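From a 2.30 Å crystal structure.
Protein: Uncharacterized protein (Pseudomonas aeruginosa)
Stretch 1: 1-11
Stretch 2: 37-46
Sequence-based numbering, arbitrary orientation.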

# COMPACT_ATOMS: atom_id res chain seq x y z
N MET A 1 -4.73 -4.58 -7.97
CA MET A 1 -4.40 -5.21 -6.66
C MET A 1 -3.60 -6.49 -6.86
O MET A 1 -3.92 -7.29 -7.74
CB MET A 1 -5.69 -5.52 -5.89
CG MET A 1 -5.47 -6.02 -4.47
SD MET A 1 -7.00 -6.54 -3.69
CE MET A 1 -7.81 -4.95 -3.45
N LEU A 2 -2.56 -6.66 -6.06
CA LEU A 2 -1.71 -7.85 -6.15
C LEU A 2 -2.48 -9.10 -5.70
O LEU A 2 -2.95 -9.17 -4.56
CB LEU A 2 -0.46 -7.69 -5.29
CG LEU A 2 0.76 -7.02 -5.92
CD1 LEU A 2 0.56 -5.52 -6.04
CD2 LEU A 2 1.98 -7.32 -5.06
N GLY A 3 -2.60 -10.07 -6.60
CA GLY A 3 -3.31 -11.29 -6.28
C GLY A 3 -2.76 -12.01 -5.07
O GLY A 3 -3.50 -12.34 -4.15
N THR A 4 -1.46 -12.25 -5.07
CA THR A 4 -0.80 -12.94 -3.96
C THR A 4 -1.22 -12.34 -2.61
O THR A 4 -1.60 -13.07 -1.70
CB THR A 4 0.73 -12.86 -4.07
OG1 THR A 4 1.13 -11.49 -4.26
CG2 THR A 4 1.22 -13.70 -5.24
N ARG A 5 -1.15 -11.02 -2.51
CA ARG A 5 -1.52 -10.33 -1.27
C ARG A 5 -2.99 -10.56 -0.94
O ARG A 5 -3.35 -10.75 0.22
CB ARG A 5 -1.26 -8.83 -1.43
CG ARG A 5 0.17 -8.48 -1.83
CD ARG A 5 1.14 -8.71 -0.68
NE ARG A 5 2.53 -8.56 -1.12
CZ ARG A 5 3.40 -9.57 -1.22
NH1 ARG A 5 3.02 -10.81 -0.92
NH2 ARG A 5 4.63 -9.34 -1.65
N LEU A 6 -3.84 -10.55 -1.96
CA LEU A 6 -5.26 -10.78 -1.77
C LEU A 6 -5.51 -12.21 -1.32
O LEU A 6 -6.32 -12.46 -0.43
CB LEU A 6 -6.02 -10.50 -3.07
CG LEU A 6 -7.54 -10.71 -3.05
CD1 LEU A 6 -8.21 -9.67 -2.17
CD2 LEU A 6 -8.08 -10.63 -4.47
N LYS A 7 -4.80 -13.15 -1.93
CA LYS A 7 -4.94 -14.56 -1.58
C LYS A 7 -4.37 -14.81 -0.19
O LYS A 7 -4.98 -15.50 0.63
CB LYS A 7 -4.21 -15.44 -2.61
CG LYS A 7 -4.57 -16.92 -2.52
CD LYS A 7 -3.75 -17.76 -3.50
CE LYS A 7 -4.07 -17.41 -4.95
NZ LYS A 7 -5.47 -17.78 -5.32
N ALA A 8 -3.19 -14.24 0.06
CA ALA A 8 -2.52 -14.39 1.34
C ALA A 8 -3.36 -13.80 2.47
O ALA A 8 -3.36 -14.31 3.59
CB ALA A 8 -1.16 -13.71 1.30
N ALA A 9 -4.08 -12.72 2.16
CA ALA A 9 -4.92 -12.05 3.14
C ALA A 9 -6.21 -12.83 3.38
O ALA A 9 -6.82 -12.72 4.45
CB ALA A 9 -5.23 -10.64 2.68
N ARG A 10 -6.65 -13.59 2.38
CA ARG A 10 -7.86 -14.38 2.50
C ARG A 10 -7.60 -15.66 3.27
O ARG A 10 -8.49 -16.17 3.96
CB ARG A 10 -8.42 -14.70 1.11
CG ARG A 10 -9.53 -15.74 1.12
CD ARG A 10 -10.23 -15.84 -0.23
NE ARG A 10 -9.40 -16.47 -1.26
CZ ARG A 10 -9.00 -17.74 -1.23
NH1 ARG A 10 -9.34 -18.52 -0.21
NH2 ARG A 10 -8.26 -18.22 -2.22
N ILE A 11 -6.39 -16.19 3.14
CA ILE A 11 -6.01 -17.41 3.84
C ILE A 11 -5.79 -17.12 5.32
O ILE A 11 -6.18 -17.91 6.18
CB ILE A 11 -4.71 -18.02 3.25
CG1 ILE A 11 -4.97 -18.53 1.83
CG2 ILE A 11 -4.22 -19.15 4.15
CD1 ILE A 11 -3.74 -19.11 1.16
N GLN A 37 -10.81 -14.26 -10.34
CA GLN A 37 -10.34 -13.32 -11.35
C GLN A 37 -9.47 -12.25 -10.70
O GLN A 37 -8.46 -11.84 -11.26
CB GLN A 37 -11.53 -12.66 -12.06
CG GLN A 37 -12.29 -13.58 -13.00
CD GLN A 37 -11.44 -14.06 -14.16
OE1 GLN A 37 -10.41 -14.71 -13.98
NE2 GLN A 37 -11.86 -13.73 -15.38
N TYR A 38 -9.87 -11.80 -9.51
CA TYR A 38 -9.11 -10.79 -8.79
C TYR A 38 -7.76 -11.34 -8.35
O TYR A 38 -6.72 -10.72 -8.60
CB TYR A 38 -9.87 -10.30 -7.55
CG TYR A 38 -11.01 -9.34 -7.81
CD1 TYR A 38 -11.00 -8.50 -8.93
CD2 TYR A 38 -12.08 -9.25 -6.92
CE1 TYR A 38 -12.02 -7.57 -9.13
CE2 TYR A 38 -13.10 -8.31 -7.11
CZ TYR A 38 -13.07 -7.48 -8.22
OH TYR A 38 -14.07 -6.56 -8.41
N GLU A 39 -7.78 -12.50 -7.70
CA GLU A 39 -6.56 -13.13 -7.21
C GLU A 39 -5.64 -13.56 -8.34
O GLU A 39 -4.44 -13.77 -8.13
CB GLU A 39 -6.92 -14.34 -6.34
CG GLU A 39 -7.82 -13.99 -5.17
CD GLU A 39 -7.99 -15.15 -4.21
OE1 GLU A 39 -8.46 -14.92 -3.08
OE2 GLU A 39 -7.68 -16.30 -4.59
N ARG A 40 -6.20 -13.69 -9.54
CA ARG A 40 -5.41 -14.09 -10.70
C ARG A 40 -4.95 -12.81 -11.38
O ARG A 40 -4.11 -12.83 -12.28
CB ARG A 40 -6.27 -14.91 -11.67
CG ARG A 40 -5.47 -15.65 -12.73
CD ARG A 40 -4.85 -16.92 -12.15
NE ARG A 40 -5.88 -17.91 -11.82
CZ ARG A 40 -6.65 -18.50 -12.72
NH1 ARG A 40 -6.52 -18.22 -14.01
NH2 ARG A 40 -7.56 -19.39 -12.33
N GLU A 41 -5.52 -11.69 -10.94
CA GLU A 41 -5.21 -10.37 -11.48
C GLU A 41 -5.77 -10.21 -12.88
O GLU A 41 -5.38 -9.29 -13.61
CB GLU A 41 -3.70 -10.13 -11.46
CG GLU A 41 -3.08 -10.28 -10.08
CD GLU A 41 -1.73 -9.60 -9.98
OE1 GLU A 41 -1.10 -9.36 -11.03
OE2 GLU A 41 -1.30 -9.32 -8.84
N ARG A 42 -6.67 -11.11 -13.27
CA ARG A 42 -7.31 -11.06 -14.57
C ARG A 42 -8.34 -9.94 -14.51
O ARG A 42 -8.83 -9.46 -15.54
CB ARG A 42 -8.01 -12.38 -14.88
CG ARG A 42 -7.11 -13.51 -15.36
CD ARG A 42 -7.51 -13.97 -16.76
NE ARG A 42 -7.18 -15.37 -17.00
CZ ARG A 42 -7.93 -16.40 -16.61
NH1 ARG A 42 -9.07 -16.19 -15.98
NH2 ARG A 42 -7.54 -17.64 -16.88
N HIS A 43 -8.70 -9.56 -13.28
CA HIS A 43 -9.66 -8.50 -13.02
C HIS A 43 -9.08 -7.60 -11.94
O HIS A 43 -8.46 -8.07 -10.98
CB HIS A 43 -10.99 -9.09 -12.55
CG HIS A 43 -11.88 -9.55 -13.67
ND1 HIS A 43 -13.10 -10.13 -13.46
CD2 HIS A 43 -11.72 -9.49 -15.02
CE1 HIS A 43 -13.66 -10.42 -14.62
NE2 HIS A 43 -12.83 -10.03 -15.59
N SER A 44 -9.29 -6.29 -12.09
CA SER A 44 -8.77 -5.33 -11.12
C SER A 44 -9.86 -4.65 -10.32
O SER A 44 -10.72 -3.95 -10.86
CB SER A 44 -7.93 -4.27 -11.84
OG SER A 44 -6.81 -4.86 -12.48
N PRO A 45 -9.84 -4.84 -8.99
CA PRO A 45 -10.85 -4.23 -8.10
C PRO A 45 -10.62 -2.72 -7.96
O PRO A 45 -9.53 -2.28 -7.58
CB PRO A 45 -10.64 -4.97 -6.79
CG PRO A 45 -9.16 -5.25 -6.80
CD PRO A 45 -8.93 -5.70 -8.22
N ASN A 46 -11.65 -1.93 -8.27
CA ASN A 46 -11.54 -0.49 -8.17
C ASN A 46 -11.37 -0.06 -6.72
O ASN A 46 -11.60 -0.84 -5.80
CB ASN A 46 -12.79 0.19 -8.76
CG ASN A 46 -14.06 -0.18 -8.03
OD1 ASN A 46 -14.06 -0.35 -6.81
ND2 ASN A 46 -15.16 -0.28 -8.77
O HOH W 1 -6.38 -7.97 -8.66
O HOH W 2 -6.79 -3.21 -8.65
O HOH W 3 0.20 -11.75 -8.02

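The start of a helix leaves backbone NH groups without the acceptors that a preceding turn would supply, and a close approach between two helices demands a residue that takes up little room. The contact between the N-terminal segment and residues 37–46 illustrates both: Gly 3 provides the room, and Glu 41, near the neighbouring helix end, provides an acceptor, while Glu 39 two residues before it ties down the next turns.

Along the second stretch, Gln 37 stays out of reach of the first, and the contact opens with Tyr 38. Its CA-to-CB bond runs sideways and the end of its side chain leads away, so the part that matters is the base of the side chain: CB of Tyr 38 packs against CD2 of Leu 6 at 3.6 Å. The carbonyl of Tyr 38 works in two directions. It accepts the backbone bond from Glu 41 N, at 2.8 Å from Tyr 38 O, and it also lies 2.8 Å from the oxygen of water 1, which in turn is 2.7 Å from Met 1 O.

Glu 39 has more surface covered by the opposing stretch than any other residue here. Glu 39 CA lies only 3.8 Å from Gly 3 CA, a separation that depends on the glycine. An ideal CB built on Gly 3 would fall 2.0 Å from Glu 39 O, a clear clash; without one, the Gly 3 CA can approach Glu 39 O to 3.3 Å in a CA-H...O contact. Farther out, the side chain passes Leu 6, with Glu 39 CG 3.4 Å from Leu 6 CD2, and ends in a carboxylate that engages two basic residues of the helix. Arg 10 NE donates to Glu 39 OE1 at 2.6 Å and Arg 10 NH2 to Glu 39 OE2 at 3.1 Å, both nearly linear, as expected when the carboxylate meets the guanidinium at its edge and near its plane. Lys 7 NZ reaches Glu 39 OE2 at 2.8 Å, adding a second salt bridge. Lys 7 and Arg 10 are three residues apart, close to one helical turn, which lets one carboxylate serve both.

Arg 40 points away, but the chain then turns at Glu 41, whose positive phi of 71° belongs to a Schellman motif. Its side chain starts sideways and its end comes nearer to the first stretch, where OE2 of Glu 41 accepts from Gly 3 N at 2.7 Å with an angle of 162°. The bond supplies an acceptor for an NH in the first turn of the helix, just after the N-cap residue Leu 2. Leu 2 CA also lies 3.1 Å from the same Glu 41 OE2.

Arg 42 and His 43 take no part in direct contacts, and the apolar theme returns at Pro 45, whose CG meets Met 1 CB at 3.6 Å. Water 2 reinforces this end, accepting from Met 1 N at 2.6 Å and donating to Pro 45 O at 3.1 Å.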